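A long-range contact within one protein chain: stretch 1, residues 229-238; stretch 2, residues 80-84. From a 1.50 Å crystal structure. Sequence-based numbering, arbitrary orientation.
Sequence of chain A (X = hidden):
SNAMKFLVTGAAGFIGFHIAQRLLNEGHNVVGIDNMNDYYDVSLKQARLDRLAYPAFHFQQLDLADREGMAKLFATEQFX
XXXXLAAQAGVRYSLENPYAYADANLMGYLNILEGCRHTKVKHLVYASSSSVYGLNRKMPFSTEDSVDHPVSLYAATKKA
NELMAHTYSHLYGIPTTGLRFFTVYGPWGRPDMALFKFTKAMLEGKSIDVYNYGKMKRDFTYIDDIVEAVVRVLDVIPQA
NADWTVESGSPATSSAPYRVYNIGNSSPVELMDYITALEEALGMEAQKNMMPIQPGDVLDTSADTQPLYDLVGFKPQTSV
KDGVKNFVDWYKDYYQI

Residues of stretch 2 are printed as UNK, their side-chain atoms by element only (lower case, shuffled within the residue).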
# COMPACT_ATOMS: atom_id res chain seq x y z
N ALA A 229 -17.02 -0.02 -20.58
CA ALA A 229 -17.23 0.34 -19.16
C ALA A 229 -16.29 1.44 -18.69
O ALA A 229 -16.70 2.40 -18.01
CB ALA A 229 -17.05 -0.87 -18.29
N VAL A 230 -15.02 1.30 -19.01
CA VAL A 230 -14.04 2.28 -18.57
C VAL A 230 -14.32 3.64 -19.17
O VAL A 230 -14.21 4.65 -18.48
CB VAL A 230 -12.61 1.81 -18.90
CG1 VAL A 230 -11.57 2.88 -18.62
CG2 VAL A 230 -12.30 0.54 -18.13
N VAL A 231 -14.65 3.70 -20.46
CA VAL A 231 -14.88 4.99 -21.09
C VAL A 231 -16.14 5.65 -20.48
O VAL A 231 -16.14 6.88 -20.26
CB VAL A 231 -14.86 4.89 -22.63
CG1 VAL A 231 -15.29 6.21 -23.26
CG2 VAL A 231 -13.47 4.49 -23.11
N ARG A 232 -17.16 4.86 -20.13
CA ARG A 232 -18.36 5.40 -19.43
C ARG A 232 -17.97 5.90 -18.01
O ARG A 232 -18.38 6.99 -17.61
CB ARG A 232 -19.49 4.38 -19.32
CG ARG A 232 -20.11 4.04 -20.66
CD ARG A 232 -21.29 3.13 -20.55
NE ARG A 232 -21.78 2.78 -21.90
CZ ARG A 232 -23.05 2.52 -22.20
NH1 ARG A 232 -24.01 2.59 -21.29
NH2 ARG A 232 -23.36 2.21 -23.46
N VAL A 233 -17.17 5.12 -17.29
CA VAL A 233 -16.75 5.51 -15.94
C VAL A 233 -15.96 6.81 -15.94
O VAL A 233 -16.11 7.61 -15.02
CB VAL A 233 -15.93 4.40 -15.24
CG1 VAL A 233 -15.23 4.91 -13.97
CG2 VAL A 233 -16.83 3.24 -14.90
N LEU A 234 -15.11 7.01 -16.94
CA LEU A 234 -14.29 8.22 -17.03
C LEU A 234 -15.19 9.46 -17.00
O LEU A 234 -14.75 10.51 -16.49
CB LEU A 234 -13.39 8.20 -18.30
CG LEU A 234 -12.01 7.53 -18.13
CD1 LEU A 234 -11.42 7.07 -19.47
CD2 LEU A 234 -11.02 8.46 -17.43
N ASP A 235 -16.42 9.34 -17.50
CA ASP A 235 -17.38 10.47 -17.54
C ASP A 235 -18.25 10.60 -16.30
O ASP A 235 -19.03 11.56 -16.23
CB ASP A 235 -18.33 10.35 -18.76
CG ASP A 235 -17.69 10.66 -20.07
OD1 ASP A 235 -16.59 11.25 -20.14
OD2 ASP A 235 -18.35 10.32 -21.09
N VAL A 236 -18.15 9.68 -15.34
CA VAL A 236 -18.95 9.76 -14.13
C VAL A 236 -17.99 10.19 -13.03
O VAL A 236 -17.19 9.39 -12.55
CB VAL A 236 -19.65 8.43 -13.78
CG1 VAL A 236 -20.42 8.57 -12.49
CG2 VAL A 236 -20.59 8.00 -14.91
N ILE A 237 -18.06 11.46 -12.66
CA ILE A 237 -17.13 12.05 -11.70
C ILE A 237 -17.65 11.94 -10.26
O ILE A 237 -18.71 12.48 -9.94
CB ILE A 237 -16.84 13.51 -12.08
CG1 ILE A 237 -16.24 13.55 -13.50
CG2 ILE A 237 -15.90 14.14 -11.05
CD1 ILE A 237 -15.87 14.93 -13.99
N PRO A 238 -16.92 11.23 -9.38
CA PRO A 238 -17.40 11.10 -8.00
C PRO A 238 -17.50 12.43 -7.29
O PRO A 238 -16.73 13.32 -7.57
CB PRO A 238 -16.32 10.24 -7.33
CG PRO A 238 -15.76 9.45 -8.45
CD PRO A 238 -15.70 10.42 -9.58
N UNK A 80 -7.23 16.98 -18.63
CA UNK A 80 -8.56 17.05 -18.09
C UNK A 80 -8.85 15.80 -17.26
O UNK A 80 -9.41 15.88 -16.19
o UNK A 80 -9.02 18.45 -21.16
o UNK A 80 -9.47 19.58 -19.34
c UNK A 80 -9.35 18.50 -19.97
c UNK A 80 -9.58 17.21 -19.21
N UNK A 81 -8.46 14.62 -17.76
CA UNK A 81 -8.67 13.38 -17.05
C UNK A 81 -7.48 12.46 -17.23
O UNK A 81 -6.70 12.60 -18.17
n UNK A 81 -15.51 14.96 -17.96
c UNK A 81 -12.48 12.97 -17.54
c UNK A 81 -11.15 13.60 -17.28
c UNK A 81 -9.93 12.71 -17.56
n UNK A 81 -13.48 14.01 -17.51
n UNK A 81 -15.07 12.83 -18.74
c UNK A 81 -14.69 13.92 -18.06
N UNK A 82 -7.34 11.49 -16.33
CA UNK A 82 -6.25 10.54 -16.39
C UNK A 82 -6.82 9.16 -16.19
O UNK A 82 -7.64 8.95 -15.31
c UNK A 82 -4.59 12.19 -15.45
c UNK A 82 -4.16 9.73 -15.20
c UNK A 82 -5.22 10.81 -15.27
N UNK A 83 -6.39 8.22 -17.05
CA UNK A 83 -6.69 6.78 -16.90
C UNK A 83 -5.34 6.11 -16.69
O UNK A 83 -4.48 6.05 -17.60
c UNK A 83 -6.93 6.44 -19.40
c UNK A 83 -7.70 4.67 -17.87
c UNK A 83 -7.53 6.18 -18.05
c UNK A 83 -8.44 4.22 -16.63
N UNK A 84 -5.10 5.67 -15.45
CA UNK A 84 -3.82 5.10 -15.07
C UNK A 84 -3.88 3.59 -15.08
O UNK A 84 -4.55 2.97 -14.24
n UNK A 84 -0.58 4.04 -12.04
c UNK A 84 -1.90 4.43 -12.00
c UNK A 84 -3.41 5.66 -13.70
c UNK A 84 -0.06 4.42 -13.19
n UNK A 84 -0.98 5.04 -13.89
c UNK A 84 -2.16 5.05 -13.17

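Position 80 precedes the strand and carries four side-chain atoms: two carbons in a row, the second bearing two oxygens. This short side chain is out of reach of stretch 1 and makes no contact with it. One carbon before the carboxylate identifies the residue as Asp80, one of whose oxygens is hydrogen-bonded elsewhere in the structure.

Position 81 opens the strand with a much longer side chain, three carbons followed by a nitrogen and then a carbon that carries two more nitrogens. The chain reaches toward stretch 1, where one terminal nitrogen lies 2.6 Å from Asp235 OD1 and the other 4.0 Å from Ile237 CD1. A planar group of one carbon and three nitrogens on a three-carbon stem can only be a guanidinium, so the residue is Arg81. Its NH1 forms a salt bridge with Asp235 OD1; the carboxylate oxygen sits at the guanidinium edge, near its plane, but the N-H...O angle of 122° makes the hydrogen bond weak despite the short distance. The same NH1 is 3.2 Å from Leu234 O. With chi2 and chi3 both t, the side chain is extended enough to span this gap.

Position 82 has three carbons, one bearing the other two. The CA-to-CB bond points away from stretch 1, and contact is left to the backbone, whose O lies 4.0 Å from Leu234 CD2. A fork at the first carbon with two single-carbon arms defines Val82.

Position 83 points back toward the helix. Its four carbons fork at the first, with one arm two carbons long; the end of that arm comes within 3.9 Å of Val230 CG1, while CB is 4.2 Å from Leu234 CD2. This branching is that of isoleucine, Ile83, and the longer arm ends in CD1.

Position 84 bears one carbon and then a five-membered ring of three carbons and two nitrogens, an imidazole. The residue is His84, out of reach of stretch 1 and hydrogen-bonded elsewhere through ND1.

The contact therefore joins an apolar part to a charged one. Helix and strand run at 145° to each other, their axes approaching to 10.3 Å, and the alternation of the strand turns Arg81 and Ile83 toward the helix. Val230 and Leu234, one turn apart, meet Ile83 in a buried apolar patch. Farther along, Asp235 points its CA-to-CB bond away overall, yet its carboxylate comes back to Arg81, adding a charged link beside the patch.

Stretch 2 (80-84) DRVIH
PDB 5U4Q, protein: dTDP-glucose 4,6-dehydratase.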